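Local coordinates for protein branched-chain-amino-acid aminotransferase (Deinococcus radiodurans, PDB 3UZO) that probably catalyses reversible transfer of the amino group between branched-chain amino acids and 2-oxoglutarate, using pyridoxal 5'-phosphate as cofactor, at residues A[111-114]-A[115-119]; A[33-36]-A[37-41]. All coordinates share one frame; numbering follows the deposited sequence.

Contact 1: residues A[111-114]-A[115-119]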
loop_
_atom_site.group_PDB
_atom_site.type_symbol
_atom_site.label_atom_id
_atom_site.label_comp_id
_atom_site.label_asym_id
_atom_site.label_seq_id
_atom_site.Cartn_x
_atom_site.Cartn_y
_atom_site.Cartn_z
ATOM N N PRO A 111 9.695 13.072 -3.682
ATOM C CA PRO A 111 11.006 13.727 -3.789
ATOM C C PRO A 111 12.106 12.918 -3.108
ATOM O O PRO A 111 11.905 12.367 -2.025
ATOM C CB PRO A 111 10.769 15.084 -3.126
ATOM C CG PRO A 111 9.686 14.789 -2.118
ATOM C CD PRO A 111 8.754 13.898 -2.908
ATOM N N GLU A 112 13.265 12.848 -3.754
ATOM C CA GLU A 112 14.393 12.086 -3.229
ATOM C C GLU A 112 15.226 12.821 -2.183
ATOM O O GLU A 112 15.278 14.056 -2.159
ATOM C CB GLU A 112 15.309 11.675 -4.383
ATOM C CG GLU A 112 14.625 10.848 -5.456
ATOM C CD GLU A 112 15.376 10.886 -6.775
ATOM O OE1 GLU A 112 16.559 10.491 -6.806
ATOM O OE2 GLU A 112 14.782 11.322 -7.781
ATOM N N LEU A 113 15.885 12.047 -1.326
ATOM C CA LEU A 113 16.758 12.596 -0.294
ATOM C C LEU A 113 18.189 12.148 -0.573
ATOM O O LEU A 113 18.445 10.969 -0.813
ATOM C CB LEU A 113 16.328 12.108 1.083
ATOM C CG LEU A 113 15.063 12.769 1.621
ATOM C CD1 LEU A 113 14.488 11.896 2.692
ATOM C CD2 LEU A 113 15.372 14.164 2.153
ATOM N N SER A 114 19.120 13.094 -0.551
ATOM C CA SER A 114 20.521 12.792 -0.810
ATOM C C SER A 114 21.116 12.020 0.364
ATOM O O SER A 114 20.560 12.030 1.461
ATOM C CB SER A 114 21.306 14.093 -0.995
ATOM O OG SER A 114 21.406 14.801 0.233
ATOM N N ASP A 115 22.239 11.345 0.126
ATOM C CA ASP A 115 22.930 10.600 1.185
ATOM C C ASP A 115 23.268 11.605 2.283
ATOM O O ASP A 115 23.191 11.317 3.480
ATOM C CB ASP A 115 24.247 10.014 0.667
ATOM C CG ASP A 115 24.047 8.853 -0.279
ATOM O OD1 ASP A 115 25.062 8.211 -0.631
ATOM O OD2 ASP A 115 22.893 8.576 -0.671
ATOM N N GLU A 116 23.669 12.790 1.838
ATOM C CA GLU A 116 24.046 13.893 2.707
ATOM C C GLU A 116 23.013 14.167 3.794
ATOM O O GLU A 116 23.315 14.134 4.987
ATOM C CB GLU A 116 24.226 15.154 1.854
ATOM C CG GLU A 116 24.358 16.444 2.638
ATOM C CD GLU A 116 25.772 16.708 3.090
ATOM O OE1 GLU A 116 26.328 15.874 3.838
ATOM O OE2 GLU A 116 26.327 17.755 2.689
ATOM N N GLN A 117 21.789 14.453 3.377
ATOM C CA GLN A 117 20.739 14.758 4.333
ATOM C C GLN A 117 20.235 13.516 5.060
ATOM O O GLN A 117 19.867 13.586 6.236
ATOM C CB GLN A 117 19.579 15.468 3.631
ATOM C CG GLN A 117 18.424 15.863 4.568
ATOM C CD GLN A 117 17.479 16.881 3.938
ATOM O OE1 GLN A 117 17.445 17.041 2.716
ATOM N NE2 GLN A 117 16.695 17.565 4.773
ATOM N N PHE A 118 20.228 12.382 4.369
ATOM C CA PHE A 118 19.747 11.143 4.970
ATOM C C PHE A 118 20.658 10.702 6.101
ATOM O O PHE A 118 20.210 10.450 7.234
ATOM C CB PHE A 118 19.662 10.038 3.906
ATOM C CG PHE A 118 19.094 8.732 4.412
ATOM C CD1 PHE A 118 17.761 8.396 4.178
ATOM C CD2 PHE A 118 19.897 7.827 5.104
ATOM C CE1 PHE A 118 17.236 7.172 4.625
ATOM C CE2 PHE A 118 19.379 6.599 5.557
ATOM C CZ PHE A 118 18.045 6.274 5.313
ATOM N N ILE A 119 21.942 10.603 5.793
ATOM C CA ILE A 119 22.918 10.169 6.777
ATOM C C ILE A 119 23.049 11.202 7.891
ATOM O O ILE A 119 23.186 10.848 9.064
ATOM C CB ILE A 119 24.290 9.922 6.123
ATOM C CG1 ILE A 119 24.155 8.874 5.011
ATOM C CG2 ILE A 119 25.290 9.451 7.165
ATOM C CD1 ILE A 119 25.467 8.522 4.314
HETATM O O HOH W 1 18.207 15.986 0.375
#

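Contact 2: residues A[33-36]-A[37-41]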
loop_
_atom_site.group_PDB
_atom_site.type_symbol
_atom_site.label_atom_id
_atom_site.label_comp_id
_atom_site.label_asym_id
_atom_site.label_seq_id
_atom_site.Cartn_x
_atom_site.Cartn_y
_atom_site.Cartn_z
ATOM N N TYR A 33 7.927 -0.386 20.059
ATOM C CA TYR A 33 8.111 1.048 20.202
ATOM C C TYR A 33 8.323 1.522 21.627
ATOM O O TYR A 33 7.601 1.144 22.556
ATOM C CB TYR A 33 6.928 1.813 19.598
ATOM C CG TYR A 33 7.127 3.324 19.606
ATOM C CD1 TYR A 33 6.691 4.104 20.682
ATOM C CD2 TYR A 33 7.776 3.968 18.546
ATOM C CE1 TYR A 33 6.892 5.489 20.702
ATOM C CE2 TYR A 33 7.989 5.354 18.558
ATOM C CZ TYR A 33 7.540 6.106 19.638
ATOM O OH TYR A 33 7.722 7.473 19.654
ATOM N N ILE A 34 9.338 2.358 21.774
ATOM C CA ILE A 34 9.680 2.984 23.038
ATOM C C ILE A 34 9.959 4.411 22.602
ATOM O O ILE A 34 10.687 4.635 21.623
ATOM C CB ILE A 34 10.954 2.378 23.659
ATOM C CG1 ILE A 34 10.667 0.950 24.131
ATOM C CG2 ILE A 34 11.424 3.240 24.819
ATOM C CD1 ILE A 34 11.872 0.228 24.688
ATOM N N ARG A 35 9.375 5.380 23.296
ATOM C CA ARG A 35 9.586 6.762 22.911
ATOM C C ARG A 35 10.943 7.279 23.345
ATOM O O ARG A 35 11.266 7.300 24.539
ATOM C CB ARG A 35 8.485 7.655 23.484
ATOM C CG ARG A 35 8.603 9.106 23.038
ATOM C CD ARG A 35 7.409 9.927 23.473
ATOM N NE ARG A 35 7.537 11.325 23.065
ATOM C CZ ARG A 35 6.549 12.213 23.127
ATOM N NH1 ARG A 35 5.354 11.848 23.584
ATOM N NH2 ARG A 35 6.750 13.464 22.726
ATOM N N THR A 36 11.757 7.678 22.372
ATOM C CA THR A 36 13.059 8.228 22.713
ATOM C C THR A 36 12.880 9.745 22.772
ATOM O O THR A 36 11.803 10.258 22.458
ATOM C CB THR A 36 14.147 7.817 21.698
ATOM O OG1 THR A 36 13.685 8.073 20.371
ATOM C CG2 THR A 36 14.469 6.317 21.845
ATOM N N ASP A 37 13.917 10.468 23.169
ATOM C CA ASP A 37 13.794 11.916 23.339
ATOM C C ASP A 37 13.544 12.808 22.123
ATOM O O ASP A 37 12.589 13.590 22.102
ATOM C CB ASP A 37 15.016 12.446 24.104
ATOM C CG ASP A 37 15.153 11.825 25.493
ATOM O OD1 ASP A 37 14.162 11.246 25.990
ATOM O OD2 ASP A 37 16.246 11.926 26.095
ATOM N N LEU A 38 14.388 12.694 21.107
ATOM C CA LEU A 38 14.259 13.558 19.947
ATOM C C LEU A 38 14.294 12.851 18.595
ATOM O O LEU A 38 15.023 11.869 18.411
ATOM C CB LEU A 38 15.378 14.596 19.989
ATOM C CG LEU A 38 15.369 15.538 21.194
ATOM C CD1 LEU A 38 16.746 16.195 21.354
ATOM C CD2 LEU A 38 14.278 16.573 21.009
ATOM N N ARG A 39 13.498 13.358 17.660
ATOM C CA ARG A 39 13.476 12.813 16.303
ATOM C C ARG A 39 13.682 13.937 15.289
ATOM O O ARG A 39 13.425 15.119 15.581
ATOM C CB ARG A 39 12.160 12.072 16.026
ATOM C CG ARG A 39 10.890 12.853 16.311
ATOM C CD ARG A 39 10.017 12.094 17.298
ATOM N NE ARG A 39 10.490 12.285 18.654
ATOM C CZ ARG A 39 10.628 11.333 19.568
ATOM N NH1 ARG A 39 10.333 10.061 19.305
ATOM N NH2 ARG A 39 11.072 11.672 20.764
ATOM N N TYR A 40 14.153 13.556 14.103
ATOM C CA TYR A 40 14.424 14.482 13.016
ATOM C C TYR A 40 13.180 14.653 12.139
ATOM O O TYR A 40 12.463 13.688 11.856
ATOM C CB TYR A 40 15.600 13.946 12.188
ATOM C CG TYR A 40 15.996 14.778 10.985
ATOM C CD1 TYR A 40 17.130 15.589 11.014
ATOM C CD2 TYR A 40 15.260 14.717 9.802
ATOM C CE1 TYR A 40 17.528 16.320 9.886
ATOM C CE2 TYR A 40 15.645 15.443 8.670
ATOM C CZ TYR A 40 16.780 16.239 8.721
ATOM O OH TYR A 40 17.160 16.945 7.603
ATOM N N LEU A 41 12.927 15.887 11.718
ATOM C CA LEU A 41 11.775 16.184 10.877
ATOM C C LEU A 41 12.146 17.224 9.829
ATOM O O LEU A 41 12.721 18.266 10.157
ATOM C CB LEU A 41 10.620 16.714 11.734
ATOM C CG LEU A 41 9.315 17.077 11.015
ATOM C CD1 LEU A 41 8.688 15.829 10.432
ATOM C CD2 LEU A 41 8.350 17.734 11.999
HETATM O O HOH W 2 13.782 9.348 18.078
#

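Contact 1: residues A[111-114]-A[115-119]
Gln-117 reaches back from the first turn of helix 115-128 toward Ser-114 and Leu-113. Gln-117 CB starts 3.9 Å from Ser-114 OG. From there CG is anti to the backbone N (chi1 -179°) and the chain stays extended, which carries the amide over to the CD2 branch of Leu-113, the two side chains running at a slant to each other. Gln-117 CD lies 3.9 Å from Leu-113 CD2 and Gln-117 OE1 3.6 Å from the same methyl. Gln-117 OE1 accepts a bond of 2.7 Å from water 1, and this water in turn takes the N-H of Ser-114. NE2 is held by Tyr-40 OH and the carbonyl of Asp-50, so both polar ends of the amide have partners. Ser-114 is the N-cap: its OG receives Gln-117 N at 3.2 Å in a nearly straight bond (169°). The return link from the Gln-117 side chain to the Ser-114 N-H runs through water, so the direct bond of a capping box is not made. The carbonyl O of Ser-114 takes up Phe-118 N at 2.9 Å, beginning the regular helical pattern. Toward the interior, Leu-113 packs on Trp-49 and Phe-165. Asp-115 OD2 forms a salt bridge with Arg-102 of helix 94-107.

Contact 2: residues A[33-36]-A[37-41]
The guanidinium of Arg-39 turns back on the loop that leads into its strand and meets the carbonyl of Thr-36 with its edge. Arg-39 NH2 is placed only 2.3 Å from Thr-36 O; the direction suits a hydrogen bond, but the separation is too short to be taken at face value. The chain gets there by folding: CG lies over the backbone, flanked by N and C (chi1 53°), and further bends at chi2 and chi3 bring the group round. The side chain of Tyr-33 crosses that of Arg-39 at about a right angle, with Tyr-33 OH 3.7 Å from Arg-39 NH1 and the ring turned 45° from the guanidinium plane. Water 2 lies over one face of the guanidinium, toward its rim, and donates to Thr-36 OG1 at 2.6 Å and to Leu-38 O at 2.8 Å, tying the two sides of the turn together.

Further out, Thr-36 OG1 also bonds to the carbonyl of Cys-169, and Asp-37 OD2 to His-131 NE2. Arg-35 NE stands 4.2 Å from Arg-39 NH2, a proximity of like charges that is probably eased by separate acidic partners: Arg-35 pairs with Glu-56, whereas Arg-39 NH1 forms a salt bridge with Glu-64 of the second subunit. The Tyr-33 hydroxyl is shared between that Glu-64 OE2 and Asn-58 OD1. Tyr-33 packs on Ile-155 of the second subunit, a residue of a glutamate pocket. Through Tyr-33 and Arg-39 the loop takes part in the dimer interface, the Tyr-33 side chain lying about 10 Å from a bound glutamate, an arrangement in keeping with class-IV aminotransferases, whose active sites lie near the subunit boundary.

In the fold
Contacts 1 and 2, with centres about 19 Å apart, both mark the start of a regular element: contact 1 opens helix 115-128 and contact 2 opens strand 39-45. Both are partly buried, each with two buried residues among the six that touch, and both lean on strands 48-55 and 162-172 of the antiparallel sheet; a probable hydrogen bond joins the two contacts. Their chemistry differs: 111-119 combines N-capping, apolar packing and one salt bridge, all inside the chain, whereas 33-41 holds two arginines paired to glutamates, one of these coming from the second subunit.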